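Local coordinates for protein transcriptional regulator (Streptococcus pneumoniae, PDB 2GNP) that is probably a transcriptional regulator that binds a sugar-type effector through a putative sugar-binding domain with a Rossmann-like core, at residues Cys191-Asp196 and Glu208-Ile213. Residues are numbered along the deposited sequence; the frame is centred on the assembly and turned at random.
Sequences CCRFFD and ERTIAI
Arg193 reaches from the strand 193-195 to the loop 208-213 and ties down the backbone carbonyls of two successive residues. Its chain is extended from CG to NE (chi2 175°, chi3 179°), which carries the guanidinium over to the loop. There NE donates to Ile213 O at 2.7 Å, and NH2 donates to Ala212 O at 2.9 Å with a nearly straight N-H...O angle of 166°. Both oxygens lie at the edge of the guanidinium, close to its plane, yet each carbonyl is met from above its own plane. The second N-H of NH2 is taken by a water, 2.9 Å away, that in turn donates to Thr210 O, so a third carbonyl of the loop is reached indirectly. NH1 turns to Gln207 O and forms a salt bridge with Glu201, while Thr210 CB lies over one face of the group. A second water bridges the backbone of Cys192 to the hydroxyl of Thr210, donating to Cys192 O and Thr210 OG1, each at 2.7 Å; that hydroxyl is also bonded to Leu206 O at the end of helix 204-207. Beside these bonds the methyl of Ala212 lies against Cys191 O (CB to O 3.3 Å), and Ile213 CG2 packs on Cys191 SG at 3.8 Å. The loop between helices 204-207 and 215-218, which forms no strand ladder with 193-195, is thus fastened to the sheet's edge by one arginine and two waters. With Glu201 close by, the buried guanidinium probably remains charged, its polar hydrogens spent on carbonyls, carboxylate and water.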
ATOM      1  N   CYS A 191      -0.440  -2.634   4.114  1.00 13.90           N
ATOM      2  CA  CYS A 191      -1.492  -3.644   4.274  1.00 14.96           C
ATOM      3  C   CYS A 191      -1.837  -3.889   5.762  1.00 14.66           C
ATOM      4  O   CYS A 191      -2.154  -4.999   6.134  1.00 15.02           O
ATOM      5  CB  CYS A 191      -1.133  -4.958   3.611  1.00 15.68           C
ATOM      6  SG  CYS A 191      -1.068  -4.767   1.802  1.00 17.59           S
ATOM      7  N   CYS A 192      -1.739  -2.836   6.549  1.00 15.57           N
ATOM      8  CA  CYS A 192      -2.069  -2.843   7.962  1.00 15.56           C
ATOM      9  C   CYS A 192      -1.131  -3.695   8.822  1.00 16.44           C
ATOM     10  O   CYS A 192      -1.493  -4.072   9.945  1.00 17.74           O
ATOM     11  CB  CYS A 192      -3.564  -3.255   8.121  1.00 16.75           C
ATOM     12  SG  CYS A 192      -4.671  -2.066   7.279  1.00 21.64           S
ATOM     13  N   ARG A 193       0.062  -3.959   8.312  1.00 13.66           N
ATOM     14  CA  ARG A 193       1.144  -4.650   9.053  1.00 14.98           C
ATOM     15  C   ARG A 193       2.256  -3.686   9.315  1.00 15.91           C
ATOM     16  O   ARG A 193       2.633  -2.911   8.432  1.00 16.53           O
ATOM     17  CB  ARG A 193       1.596  -5.919   8.381  1.00 15.69           C
ATOM     18  CG  ARG A 193       0.404  -6.925   8.368  1.00 13.79           C
ATOM     19  CD  ARG A 193       0.834  -8.147   7.571  1.00 14.89           C
ATOM     20  NE  ARG A 193      -0.215  -9.173   7.512  1.00 12.27           N
ATOM     21  CZ  ARG A 193      -0.573  -9.930   8.542  1.00 14.40           C
ATOM     22  NH1 ARG A 193       0.052  -9.769   9.736  1.00 12.80           N
ATOM     23  NH2 ARG A 193      -1.563 -10.841   8.420  1.00 13.86           N
ATOM     24  N   PHE A 194       2.744  -3.732  10.553  1.00 13.96           N
ATOM     25  CA  PHE A 194       3.664  -2.728  11.089  1.00 13.37           C
ATOM     26  C   PHE A 194       5.057  -3.268  11.030  1.00 14.09           C
ATOM     27  O   PHE A 194       5.294  -4.403  11.454  1.00 16.84           O
ATOM     28  CB  PHE A 194       3.227  -2.354  12.525  1.00 13.81           C
ATOM     29  CG  PHE A 194       1.894  -1.615  12.526  1.00 11.82           C
ATOM     30  CD1 PHE A 194       1.886  -0.238  12.373  1.00 15.40           C
ATOM     31  CD2 PHE A 194       0.677  -2.303  12.576  1.00 14.36           C
ATOM     32  CE1 PHE A 194       0.695   0.450  12.308  1.00 15.09           C
ATOM     33  CE2 PHE A 194      -0.550  -1.585  12.476  1.00 15.54           C
ATOM     34  CZ  PHE A 194      -0.515  -0.220  12.365  1.00 17.00           C
ATOM     35  N   PHE A 195       5.976  -2.439  10.554  1.00 13.94           N
ATOM     36  CA  PHE A 195       7.372  -2.901  10.416  1.00 12.43           C
ATOM     37  C   PHE A 195       8.374  -1.908  10.975  1.00 14.14           C
ATOM     38  O   PHE A 195       8.074  -0.716  11.148  1.00 13.66           O
ATOM     39  CB  PHE A 195       7.690  -3.202   8.959  1.00 14.05           C
ATOM     40  CG  PHE A 195       7.298  -2.088   8.007  1.00 13.09           C
ATOM     41  CD1 PHE A 195       6.174  -2.219   7.178  1.00 15.68           C
ATOM     42  CD2 PHE A 195       8.015  -0.896   7.982  1.00 15.76           C
ATOM     43  CE1 PHE A 195       5.820  -1.179   6.264  1.00 15.54           C
ATOM     44  CE2 PHE A 195       7.667   0.135   7.112  1.00 16.86           C
ATOM     45  CZ  PHE A 195       6.536  -0.013   6.260  1.00 15.16           C
ATOM     46  N   ASP A 196       9.578  -2.434  11.225  1.00 15.01           N
ATOM     47  CA  ASP A 196      10.696  -1.628  11.663  1.00 17.48           C
ATOM     48  C   ASP A 196      11.506  -1.014  10.522  1.00 17.61           C
ATOM     49  O   ASP A 196      11.089  -1.017   9.349  1.00 17.02           O
ATOM     50  CB  ASP A 196      11.572  -2.462  12.611  1.00 17.49           C
ATOM     51  CG  ASP A 196      12.399  -3.524  11.878  1.00 22.98           C
ATOM     52  OD1 ASP A 196      12.396  -3.595  10.609  1.00 17.81           O
ATOM     53  OD2 ASP A 196      13.132  -4.268  12.570  1.00 24.55           O
ATOM     54  N   GLU A 208      -0.290 -11.667  14.483  1.00 17.16           N
ATOM     55  CA  GLU A 208      -1.169 -12.868  14.526  1.00 18.57           C
ATOM     56  C   GLU A 208      -2.675 -12.540  14.780  1.00 18.11           C
ATOM     57  O   GLU A 208      -3.556 -13.417  14.740  1.00 20.30           O
ATOM     58  CB  GLU A 208      -0.570 -13.901  15.561  1.00 18.40           C
ATOM     59  CG  GLU A 208       0.840 -14.333  15.180  1.00 20.25           C
ATOM     60  CD  GLU A 208       1.392 -15.543  15.952  1.00 23.86           C
ATOM     61  OE1 GLU A 208       1.036 -15.681  17.135  1.00 26.37           O
ATOM     62  OE2 GLU A 208       2.183 -16.318  15.344  1.00 29.28           O
ATOM     63  N   ARG A 209      -2.992 -11.283  15.034  1.00 15.58           N
ATOM     64  CA  ARG A 209      -4.340 -10.856  15.317  1.00 16.23           C
ATOM     65  C   ARG A 209      -4.935 -10.098  14.102  1.00 13.86           C
ATOM     66  O   ARG A 209      -6.072  -9.633  14.186  1.00 15.12           O
ATOM     67  CB  ARG A 209      -4.406  -9.877  16.512  1.00 17.01           C
ATOM     68  CG  ARG A 209      -4.337 -10.501  17.905  1.00 21.86           C
ATOM     69  CD  ARG A 209      -3.837  -9.480  18.962  1.00 18.22           C
ATOM     70  NE  ARG A 209      -4.521  -8.180  18.996  1.00 22.73           N
ATOM     71  CZ  ARG A 209      -3.948  -7.066  19.415  1.00 25.22           C
ATOM     72  NH1 ARG A 209      -2.672  -7.084  19.774  1.00 23.64           N
ATOM     73  NH2 ARG A 209      -4.622  -5.925  19.435  1.00 29.10           N
ATOM     74  N   THR A 210      -4.121  -9.962  13.045  1.00 14.59           N
ATOM     75  CA  THR A 210      -4.472  -9.032  11.939  1.00 13.61           C
ATOM     76  C   THR A 210      -5.066  -9.819  10.741  1.00 13.51           C
ATOM     77  O   THR A 210      -4.533 -10.851  10.320  1.00 12.90           O
ATOM     78  CB  THR A 210      -3.239  -8.225  11.541  1.00 14.57           C
ATOM     79  OG1 THR A 210      -2.800  -7.489  12.692  1.00 15.33           O
ATOM     80  CG2 THR A 210      -3.553  -7.237  10.375  1.00 14.14           C
ATOM     81  N   ILE A 211      -6.191  -9.276  10.227  1.00 12.69           N
ATOM     82  CA  ILE A 211      -6.914  -9.932   9.173  1.00 11.86           C
ATOM     83  C   ILE A 211      -6.471  -9.248   7.867  1.00 12.15           C
ATOM     84  O   ILE A 211      -7.140  -8.362   7.338  1.00 12.81           O
ATOM     85  CB  ILE A 211      -8.458  -9.862   9.342  1.00 13.26           C
ATOM     86  CG1 ILE A 211      -8.888 -10.477  10.683  1.00 13.77           C
ATOM     87  CG2 ILE A 211      -9.124 -10.647   8.185  1.00 11.48           C
ATOM     88  CD1 ILE A 211      -8.444 -11.900  10.884  1.00 15.44           C
ATOM     89  N   ALA A 212      -5.299  -9.627   7.395  1.00 11.68           N
ATOM     90  CA  ALA A 212      -4.731  -9.018   6.170  1.00 12.21           C
ATOM     91  C   ALA A 212      -3.828  -9.998   5.479  1.00 10.59           C
ATOM     92  O   ALA A 212      -3.321 -10.951   6.077  1.00 10.60           O
ATOM     93  CB  ALA A 212      -3.892  -7.791   6.561  1.00 11.99           C
ATOM     94  N   ILE A 213      -3.574  -9.745   4.202  1.00 10.24           N
ATOM     95  CA  ILE A 213      -2.526 -10.496   3.498  1.00 10.02           C
ATOM     96  C   ILE A 213      -1.220 -10.465   4.275  1.00 11.01           C
ATOM     97  O   ILE A 213      -0.899  -9.473   4.877  1.00 11.65           O
ATOM     98  CB  ILE A 213      -2.334  -9.975   2.064  1.00 11.02           C
ATOM     99  CG1 ILE A 213      -1.486 -10.905   1.210  1.00 12.21           C
ATOM    100  CG2 ILE A 213      -1.809  -8.517   2.035  1.00 11.26           C
ATOM    101  CD1 ILE A 213      -1.465 -10.429  -0.297  1.00 11.38           C
TER
HETATM  102  O   HOH W   1      -1.010  -5.469  12.191  1.00 17.76           O
HETATM  103  O   HOH W   2      -2.484 -12.618  10.523  1.00 17.55           O